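Local coordinates for protein enterotoxin SEN variant (Staphylococcus aureus, PDB 6KRY) that probably acts as a secreted superantigen toxin, as other members of the staphylococcal and streptococcal enterotoxin family do, at residues 32-37 / 51-56; 36-41 / 78-83; 116-121 / 138-143. All coordinates share one frame; numbering follows the deposited sequence.

Interaction 1: residues 32-37 / 51-56; sequences LDESNK and KDIDIS
The strands bearing Leu32 and Glu34 on one side and Ile53 and Ile55 on the other run roughly antiparallel, at 155°, with axes 9.7 Å apart at their closest, so side chains rather than backbone hydrogen bonds join them. Ile53 carries most of the contact. Its CG1 lies beside its own backbone N (chi1 -52°), and CD1 reaches the aliphatic chain of Lys37. Ile53 CD1 touches Lys37 CG and CD and comes closest to Lys37 CE, at 3.8 Å. The two side chains cross obliquely. The CG2 branch of Ile53 turns to Leu32, whose CD2 lies 4.2 Å from Ile53 CG2. These two side chains cross at about a right angle. Leu32 CD2 also meets Ile55 CD1 at 4.4 Å, and both residues touch Tyr87.

In the OB-fold barrel, strand 31-37 bonds to strand 81-84, whereas strand 47-55 bonds to strand 60-66. Here the two strands are spread apart, and apolar side chains span the separation. Ile53 also packs on Leu63.

The polar end of the contact lies around Lys37 and Glu34. Glu34 passes Ile53 in the opposite direction, with Glu34 OE2 4.1 Å from Ile53 CD1. Lys37 is bent at chi2 (-63°), which keeps its CD beside Ile53 CD1. Lys37 NZ makes a long, weak ion pair with Glu34 OE2 at 3.9 Å, within segment 32-37. Lys37 NZ also gives a hydrogen bond to a water at 3.0 Å. The same water sits only 2.5 Å from Asp52 O, a distance so short that this link between the segments is doubtful.

Interaction 2: residues 36-41 / 78-83; sequences NKISTD and GKNIDI
Asn36 and Lys37 both face Ile81 in a G1 beta bulge, where strand 31-37 of the OB-fold barrel meets strand 81-84. The side chains of Asn36 and Asn80 lie side by side and point the same way. Their amide planes stand 81° apart, and Asn36 OD1 rests 3.4 Å from Asn80 CB. Asn36 has a positive phi, as is usual at the first position of this bulge. Asn36 N donates to Asp82 OD1 at 2.9 Å, nearly along the C-O axis of the carboxylate. The other oxygen, Asp82 OD2, is held by Gln114.

Lys37 and Ile81 form an antiparallel hydrogen-bonded pair. Lys37 N binds Ile81 O and Ile81 N binds Lys37 O, each at 2.8 Å. Ile81 CG1 sits between its own backbone N and carbonyl carbon (chi1 54°), and it packs on Lys37 O. The CD1 of Ile83 meets Lys37 CB and CG, the two side chains crossing at about a right angle.

Beyond the bulge, Ile38 lays CD1 against Gly78 O at 3.4 Å. Gly78 N donates to Ser39 OG at 2.9 Å. A water accepts from Ser39 N and donates to Lys79 O, with its oxygen 2.7 Å from Lys79 O.

Interaction 3: residues 116-121 / 138-143; sequences DEERVI and KTKKAK
Glu118 is bent at chi2 on its way to Thr139 and Lys140. CG lies beside the backbone N (chi1 -73°), and chi2 (-69°) turns CD across the opposite strand. Glu118 OE1 lies 3.5 Å from Lys138 CB and 3.2 Å from Thr139 O. The carboxylate also packs on Lys140 CG, which is 3.8 Å from Glu118 OE1. Glu118 crosses the side chains of both Lys138 and Lys140 at about a right angle.

This is the open end of a hairpin, strands 114-127 and 130-139, in the beta-grasp domain. Arg119 and Thr139 form a hydrogen-bonded pair: Arg119 N binds Thr139 O at 2.8 Å, and Thr139 N binds Arg119 O at 3.1 Å. Arg119 extends to Ala142, with its NH1 3.9 Å from Ala142 CA, and NH1 is hydrogen-bonded to Ser215. Thr139 OG1 accepts from Lys141 N in an ST turn and also bonds to Glu148 of helix 146-161.

Glu118 OE1 and Thr139 O are both acceptors, so their approach is probably unfavourable in itself. The ammonium groups do not touch the carboxylate: Glu118 OE2 is 5.7 Å from Lys140 NZ. Nearby positive charges may partly offset this, but Glu118 is solvent-exposed, so the effect is probably small.

Overall arrangement
Interactions 1 and 2 belong to the OB-fold domain and interaction 3 to the beta-grasp domain. The first two start from the same part of the chain, strand 31-37, and share Asn36 and Lys37. Their centres are about 10 Å apart. Strand 31-37 hydrogen-bonds to strand 81-84 in interaction 2, and its side chains reach strand 47-55 in interaction 1. Interaction 3 follows both in the chain, with its centre about 20 Å from each of theirs. It touches the barrel through Lys141, whose CE packs on CB of Asp82. Together the contacts run from the barrel to the domain interface, where strand 81-84 meets the chain just after the beta-grasp hairpin.

Interaction 1: residues 32-37 / 51-56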
loop_
_atom_site.group_PDB
_atom_site.type_symbol
_atom_site.label_atom_id
_atom_site.label_comp_id
_atom_site.label_asym_id
_atom_site.label_seq_id
_atom_site.Cartn_x
_atom_site.Cartn_y
_atom_site.Cartn_z
ATOM N N LEU A 32 -7.677 1.749 4.356
ATOM C CA LEU A 32 -8.281 0.847 5.311
ATOM C C LEU A 32 -7.235 0.559 6.395
ATOM O O LEU A 32 -6.061 0.358 6.097
ATOM C CB LEU A 32 -8.687 -0.392 4.497
ATOM C CG LEU A 32 -9.547 -1.455 5.152
ATOM C CD1 LEU A 32 -8.685 -2.360 6.020
ATOM C CD2 LEU A 32 -10.689 -0.853 5.936
ATOM N N ASP A 33 -7.642 0.648 7.662
ATOM C CA ASP A 33 -6.756 0.454 8.806
ATOM C C ASP A 33 -7.610 -0.245 9.883
ATOM O O ASP A 33 -8.312 0.428 10.663
ATOM C CB ASP A 33 -6.185 1.807 9.249
ATOM C CG ASP A 33 -5.133 1.771 10.352
ATOM O OD1 ASP A 33 -4.781 0.645 10.852
ATOM O OD2 ASP A 33 -4.616 2.873 10.686
ATOM N N GLU A 34 -7.587 -1.580 9.894
ATOM C CA GLU A 34 -8.481 -2.368 10.738
ATOM C C GLU A 34 -7.636 -3.226 11.655
ATOM O O GLU A 34 -6.589 -3.716 11.219
ATOM C CB GLU A 34 -9.374 -3.275 9.895
ATOM C CG GLU A 34 -10.368 -2.510 9.048
ATOM C CD GLU A 34 -11.405 -1.727 9.837
ATOM O OE1 GLU A 34 -11.731 -0.585 9.421
ATOM O OE2 GLU A 34 -11.872 -2.249 10.853
ATOM N N SER A 35 -8.083 -3.395 12.910
ATOM C CA SER A 35 -7.292 -4.179 13.899
ATOM C C SER A 35 -8.136 -5.307 14.488
ATOM O O SER A 35 -9.316 -5.125 14.788
ATOM C CB SER A 35 -6.715 -3.361 15.059
ATOM O OG SER A 35 -6.574 -2.008 14.705
ATOM N N ASN A 36 -7.474 -6.434 14.680
ATOM C CA ASN A 36 -7.985 -7.595 15.432
ATOM C C ASN A 36 -9.309 -8.091 14.828
ATOM O O ASN A 36 -10.316 -8.239 15.513
ATOM C CB ASN A 36 -8.125 -7.297 16.934
ATOM C CG ASN A 36 -8.314 -8.535 17.795
ATOM O OD1 ASN A 36 -8.139 -9.676 17.337
ATOM N ND2 ASN A 36 -8.697 -8.325 19.056
ATOM N N LYS A 37 -9.261 -8.392 13.534
ATOM C CA LYS A 37 -10.378 -8.953 12.821
ATOM C C LYS A 37 -10.086 -10.423 12.535
ATOM O O LYS A 37 -9.000 -10.899 12.751
ATOM C CB LYS A 37 -10.591 -8.162 11.532
ATOM C CG LYS A 37 -10.711 -6.647 11.711
ATOM C CD LYS A 37 -11.914 -6.316 12.539
ATOM C CE LYS A 37 -12.333 -4.867 12.505
ATOM N NZ LYS A 37 -13.392 -4.609 13.504
ATOM N N LYS A 51 -16.308 -10.095 7.594
ATOM C CA LYS A 51 -17.619 -9.444 7.739
ATOM C C LYS A 51 -17.504 -8.185 8.601
ATOM O O LYS A 51 -16.554 -8.018 9.317
ATOM C CB LYS A 51 -18.611 -10.405 8.391
ATOM C CG LYS A 51 -18.688 -11.759 7.708
ATOM C CD LYS A 51 -18.791 -11.694 6.184
ATOM C CE LYS A 51 -18.840 -13.070 5.551
ATOM N NZ LYS A 51 -20.230 -13.572 5.483
ATOM N N ASP A 52 -18.520 -7.326 8.519
ATOM C CA ASP A 52 -18.661 -6.174 9.413
ATOM C C ASP A 52 -17.405 -5.307 9.322
ATOM O O ASP A 52 -16.844 -4.863 10.310
ATOM C CB ASP A 52 -18.909 -6.584 10.872
ATOM C CG ASP A 52 -20.158 -7.427 11.091
ATOM O OD1 ASP A 52 -20.909 -7.617 10.121
ATOM O OD2 ASP A 52 -20.377 -7.897 12.238
ATOM N N ILE A 53 -16.962 -5.084 8.100
ATOM C CA ILE A 53 -15.984 -4.058 7.824
ATOM C C ILE A 53 -16.694 -2.977 7.011
ATOM O O ILE A 53 -16.931 -3.168 5.815
ATOM C CB ILE A 53 -14.800 -4.611 7.029
ATOM C CG1 ILE A 53 -14.189 -5.853 7.673
ATOM C CG2 ILE A 53 -13.775 -3.509 6.771
ATOM C CD1 ILE A 53 -13.378 -5.569 8.875
ATOM N N ASP A 54 -17.025 -1.865 7.665
ATOM C CA ASP A 54 -17.949 -0.900 7.094
ATOM C C ASP A 54 -17.134 0.195 6.423
ATOM O O ASP A 54 -16.266 0.816 7.027
ATOM C CB ASP A 54 -18.960 -0.459 8.154
ATOM C CG ASP A 54 -19.889 -1.634 8.441
ATOM O OD1 ASP A 54 -20.709 -1.974 7.543
ATOM O OD2 ASP A 54 -19.702 -2.282 9.492
ATOM N N ILE A 55 -17.365 0.351 5.127
ATOM C CA ILE A 55 -16.725 1.377 4.361
ATOM C C ILE A 55 -17.829 2.275 3.787
ATOM O O ILE A 55 -18.496 1.946 2.765
ATOM C CB ILE A 55 -15.820 0.787 3.268
ATOM C CG1 ILE A 55 -14.705 -0.082 3.866
ATOM C CG2 ILE A 55 -15.271 1.928 2.431
ATOM C CD1 ILE A 55 -13.769 -0.702 2.854
ATOM N N SER A 56 -17.994 3.403 4.460
ATOM C CA SER A 56 -19.080 4.317 4.224
ATOM C C SER A 56 -19.097 4.814 2.772
ATOM O O SER A 56 -20.142 4.865 2.109
ATOM C CB SER A 56 -18.995 5.461 5.188
ATOM O OG SER A 56 -20.288 6.038 5.326
HETATM O O HOH W 1 -15.673 -6.064 12.115
#

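Interaction 2: residues 36-41 / 78-83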
loop_
_atom_site.group_PDB
_atom_site.type_symbol
_atom_site.label_atom_id
_atom_site.label_comp_id
_atom_site.label_asym_id
_atom_site.label_seq_id
_atom_site.Cartn_x
_atom_site.Cartn_y
_atom_site.Cartn_z
ATOM N N ASN A 36 -7.474 -6.434 14.680
ATOM C CA ASN A 36 -7.985 -7.595 15.432
ATOM C C ASN A 36 -9.309 -8.091 14.828
ATOM O O ASN A 36 -10.316 -8.239 15.513
ATOM C CB ASN A 36 -8.125 -7.297 16.934
ATOM C CG ASN A 36 -8.314 -8.535 17.795
ATOM O OD1 ASN A 36 -8.139 -9.676 17.337
ATOM N ND2 ASN A 36 -8.697 -8.325 19.056
ATOM N N LYS A 37 -9.261 -8.392 13.534
ATOM C CA LYS A 37 -10.378 -8.953 12.821
ATOM C C LYS A 37 -10.086 -10.423 12.535
ATOM O O LYS A 37 -9.000 -10.899 12.751
ATOM C CB LYS A 37 -10.591 -8.162 11.532
ATOM C CG LYS A 37 -10.711 -6.647 11.711
ATOM C CD LYS A 37 -11.914 -6.316 12.539
ATOM C CE LYS A 37 -12.333 -4.867 12.505
ATOM N NZ LYS A 37 -13.392 -4.609 13.504
ATOM N N ILE A 38 -11.088 -11.143 12.022
ATOM C CA ILE A 38 -10.955 -12.572 11.740
ATOM C C ILE A 38 -11.803 -12.879 10.509
ATOM O O ILE A 38 -12.978 -12.447 10.415
ATOM C CB ILE A 38 -11.358 -13.418 12.977
ATOM C CG1 ILE A 38 -11.123 -14.919 12.766
ATOM C CG2 ILE A 38 -12.790 -13.151 13.410
ATOM C CD1 ILE A 38 -11.070 -15.719 14.076
ATOM N N SER A 39 -11.253 -13.673 9.596
ATOM C CA SER A 39 -11.989 -14.083 8.411
ATOM C C SER A 39 -12.923 -15.253 8.721
ATOM O O SER A 39 -12.617 -16.151 9.539
ATOM C CB SER A 39 -11.055 -14.388 7.246
ATOM O OG SER A 39 -10.350 -15.593 7.430
ATOM N N THR A 40 -14.077 -15.253 8.033
ATOM C CA THR A 40 -15.118 -16.264 8.264
ATOM C C THR A 40 -15.635 -16.913 6.964
ATOM O O THR A 40 -16.439 -17.822 7.036
ATOM C CB THR A 40 -16.301 -15.678 9.048
ATOM O OG1 THR A 40 -16.795 -14.512 8.400
ATOM C CG2 THR A 40 -15.941 -15.350 10.478
ATOM N N ASP A 41 -15.102 -16.522 5.807
ATOM C CA ASP A 41 -15.477 -17.169 4.512
ATOM C C ASP A 41 -14.328 -16.987 3.521
ATOM O O ASP A 41 -13.277 -16.386 3.844
ATOM C CB ASP A 41 -16.839 -16.680 4.002
ATOM C CG ASP A 41 -17.658 -17.662 3.130
ATOM O OD1 ASP A 41 -17.062 -18.532 2.394
ATOM O OD2 ASP A 41 -18.930 -17.584 3.201
ATOM N N GLY A 78 -8.969 -17.319 9.363
ATOM C CA GLY A 78 -9.491 -17.690 10.692
ATOM C C GLY A 78 -8.544 -17.380 11.845
ATOM O O GLY A 78 -8.761 -17.891 12.948
ATOM N N LYS A 79 -7.513 -16.543 11.618
ATOM C CA LYS A 79 -6.652 -16.046 12.670
ATOM C C LYS A 79 -6.978 -14.584 12.939
ATOM O O LYS A 79 -7.480 -13.883 12.060
ATOM C CB LYS A 79 -5.184 -16.224 12.265
ATOM C CG LYS A 79 -4.789 -17.666 11.947
ATOM C CD LYS A 79 -3.383 -18.037 12.329
ATOM C CE LYS A 79 -2.917 -19.387 11.804
ATOM N NZ LYS A 79 -4.000 -20.398 11.827
ATOM N N ASN A 80 -6.643 -14.100 14.138
ATOM C CA ASN A 80 -6.786 -12.673 14.423
ATOM C C ASN A 80 -5.747 -11.899 13.608
ATOM O O ASN A 80 -4.569 -12.202 13.721
ATOM C CB ASN A 80 -6.632 -12.371 15.907
ATOM C CG ASN A 80 -7.604 -13.101 16.817
ATOM O OD1 ASN A 80 -7.222 -13.465 17.931
ATOM N ND2 ASN A 80 -8.818 -13.371 16.383
ATOM N N ILE A 81 -6.183 -10.911 12.818
ATOM C CA ILE A 81 -5.330 -10.191 11.898
ATOM C C ILE A 81 -5.608 -8.682 11.996
ATOM O O ILE A 81 -6.689 -8.240 12.372
ATOM C CB ILE A 81 -5.497 -10.717 10.443
ATOM C CG1 ILE A 81 -6.959 -10.702 9.974
ATOM C CG2 ILE A 81 -4.936 -12.111 10.274
ATOM C CD1 ILE A 81 -7.092 -11.006 8.475
ATOM N N ASP A 82 -4.596 -7.917 11.610
ATOM C CA ASP A 82 -4.706 -6.494 11.266
ATOM C C ASP A 82 -4.625 -6.354 9.745
ATOM O O ASP A 82 -4.004 -7.163 9.058
ATOM C CB ASP A 82 -3.609 -5.634 11.897
ATOM C CG ASP A 82 -3.599 -5.639 13.420
ATOM O OD1 ASP A 82 -4.703 -5.745 14.030
ATOM O OD2 ASP A 82 -2.480 -5.574 13.988
ATOM N N ILE A 83 -5.281 -5.310 9.230
ATOM C CA ILE A 83 -5.320 -5.102 7.820
ATOM C C ILE A 83 -5.069 -3.635 7.531
ATOM O O ILE A 83 -5.741 -2.768 8.087
ATOM C CB ILE A 83 -6.664 -5.556 7.222
ATOM C CG1 ILE A 83 -7.052 -6.983 7.604
ATOM C CG2 ILE A 83 -6.628 -5.393 5.715
ATOM C CD1 ILE A 83 -8.192 -7.086 8.574
HETATM O O HOH W 2 -8.495 -14.115 9.570
#

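Interaction 3: residues 116-121 / 138-143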
loop_
_atom_site.group_PDB
_atom_site.type_symbol
_atom_site.label_atom_id
_atom_site.label_comp_id
_atom_site.label_asym_id
_atom_site.label_seq_id
_atom_site.Cartn_x
_atom_site.Cartn_y
_atom_site.Cartn_z
ATOM N N ASP A 116 4.275 -1.376 22.106
ATOM C CA ASP A 116 3.806 -0.601 23.278
ATOM C C ASP A 116 3.754 0.891 22.916
ATOM O O ASP A 116 3.045 1.656 23.532
ATOM C CB ASP A 116 4.665 -0.877 24.526
ATOM C CG ASP A 116 6.160 -0.566 24.421
ATOM O OD1 ASP A 116 6.639 -0.200 23.329
ATOM O OD2 ASP A 116 6.853 -0.705 25.459
ATOM N N GLU A 117 4.501 1.301 21.895
ATOM C CA GLU A 117 4.296 2.640 21.348
ATOM C C GLU A 117 4.702 2.669 19.873
ATOM O O GLU A 117 5.314 1.735 19.406
ATOM C CB GLU A 117 5.097 3.667 22.131
ATOM C CG GLU A 117 6.569 3.344 22.185
ATOM C CD GLU A 117 7.300 4.097 23.281
ATOM O OE1 GLU A 117 8.438 4.569 23.007
ATOM O OE2 GLU A 117 6.724 4.223 24.397
ATOM N N GLU A 118 4.329 3.764 19.205
ATOM C CA GLU A 118 4.547 4.002 17.794
ATOM C C GLU A 118 6.026 3.831 17.461
ATOM O O GLU A 118 6.842 4.479 18.066
ATOM C CB GLU A 118 4.217 5.454 17.424
ATOM C CG GLU A 118 2.738 5.780 17.410
ATOM C CD GLU A 118 1.943 5.122 16.298
ATOM O OE1 GLU A 118 2.553 4.398 15.466
ATOM O OE2 GLU A 118 0.712 5.339 16.252
ATOM N N ARG A 119 6.349 3.000 16.466
ATOM C CA ARG A 119 7.680 2.925 15.931
ATOM C C ARG A 119 7.773 3.987 14.839
ATOM O O ARG A 119 6.796 4.161 14.033
ATOM C CB ARG A 119 7.973 1.537 15.364
ATOM C CG ARG A 119 9.448 1.204 15.169
ATOM C CD ARG A 119 9.727 -0.290 15.315
ATOM N NE ARG A 119 9.902 -0.832 16.661
ATOM C CZ ARG A 119 9.875 -2.123 16.959
ATOM N NH1 ARG A 119 9.575 -3.020 16.047
ATOM N NH2 ARG A 119 10.133 -2.521 18.182
ATOM N N VAL A 120 8.896 4.718 14.838
ATOM C CA VAL A 120 9.131 5.774 13.880
ATOM C C VAL A 120 10.102 5.275 12.809
ATOM O O VAL A 120 11.119 4.653 13.100
ATOM C CB VAL A 120 9.650 7.042 14.588
ATOM C CG1 VAL A 120 9.876 8.165 13.591
ATOM C CG2 VAL A 120 8.669 7.502 15.666
ATOM N N ILE A 121 9.765 5.527 11.546
ATOM C CA ILE A 121 10.595 5.159 10.393
ATOM C C ILE A 121 10.940 6.427 9.609
ATOM O O ILE A 121 10.038 7.205 9.244
ATOM C CB ILE A 121 9.853 4.131 9.526
ATOM C CG1 ILE A 121 9.657 2.833 10.312
ATOM C CG2 ILE A 121 10.595 3.930 8.217
ATOM C CD1 ILE A 121 8.851 1.775 9.584
ATOM N N LYS A 138 4.881 6.297 10.846
ATOM C CA LYS A 138 4.807 5.559 12.064
ATOM C C LYS A 138 3.922 4.334 11.884
ATOM O O LYS A 138 3.058 4.311 11.038
ATOM C CB LYS A 138 4.187 6.420 13.160
ATOM C CG LYS A 138 5.008 7.651 13.478
ATOM C CD LYS A 138 4.478 8.475 14.618
ATOM C CE LYS A 138 5.114 9.845 14.567
ATOM N NZ LYS A 138 5.119 10.440 15.912
ATOM N N THR A 139 4.182 3.323 12.703
ATOM C CA THR A 139 3.365 2.098 12.753
ATOM C C THR A 139 3.378 1.579 14.189
ATOM O O THR A 139 4.333 1.828 14.937
ATOM C CB THR A 139 3.841 1.026 11.765
ATOM O OG1 THR A 139 2.957 -0.089 11.762
ATOM C CG2 THR A 139 5.227 0.508 12.058
ATOM N N LYS A 140 2.324 0.851 14.524
ATOM C CA LYS A 140 2.218 0.223 15.816
ATOM C C LYS A 140 2.551 -1.267 15.735
ATOM O O LYS A 140 2.329 -1.995 16.705
ATOM C CB LYS A 140 0.812 0.420 16.388
ATOM C CG LYS A 140 0.667 1.672 17.243
ATOM C CD LYS A 140 0.656 1.400 18.752
ATOM C CE LYS A 140 0.235 2.623 19.547
ATOM N NZ LYS A 140 -0.113 2.284 20.948
ATOM N N LYS A 141 3.088 -1.712 14.606
ATOM C CA LYS A 141 3.270 -3.133 14.291
ATOM C C LYS A 141 4.746 -3.480 14.237
ATOM O O LYS A 141 5.511 -2.733 13.641
ATOM C CB LYS A 141 2.646 -3.443 12.936
ATOM C CG LYS A 141 1.178 -3.042 12.827
ATOM C CD LYS A 141 0.545 -3.337 11.481
ATOM C CE LYS A 141 -0.943 -3.029 11.512
ATOM N NZ LYS A 141 -1.496 -2.758 10.189
ATOM N N ALA A 142 5.119 -4.606 14.859
ATOM C CA ALA A 142 6.515 -5.087 14.847
ATOM C C ALA A 142 6.877 -5.584 13.443
ATOM O O ALA A 142 7.906 -5.218 12.895
ATOM C CB ALA A 142 6.743 -6.147 15.897
ATOM N N LYS A 143 5.997 -6.418 12.882
ATOM C CA LYS A 143 5.962 -6.824 11.507
ATOM C C LYS A 143 4.909 -5.977 10.801
ATOM O O LYS A 143 3.765 -5.974 11.238
ATOM C CB LYS A 143 5.549 -8.291 11.345
ATOM C CG LYS A 143 6.575 -9.309 11.810
ATOM C CD LYS A 143 6.235 -10.703 11.364
ATOM C CE LYS A 143 7.271 -11.654 11.904
ATOM N NZ LYS A 143 6.996 -13.060 11.534
#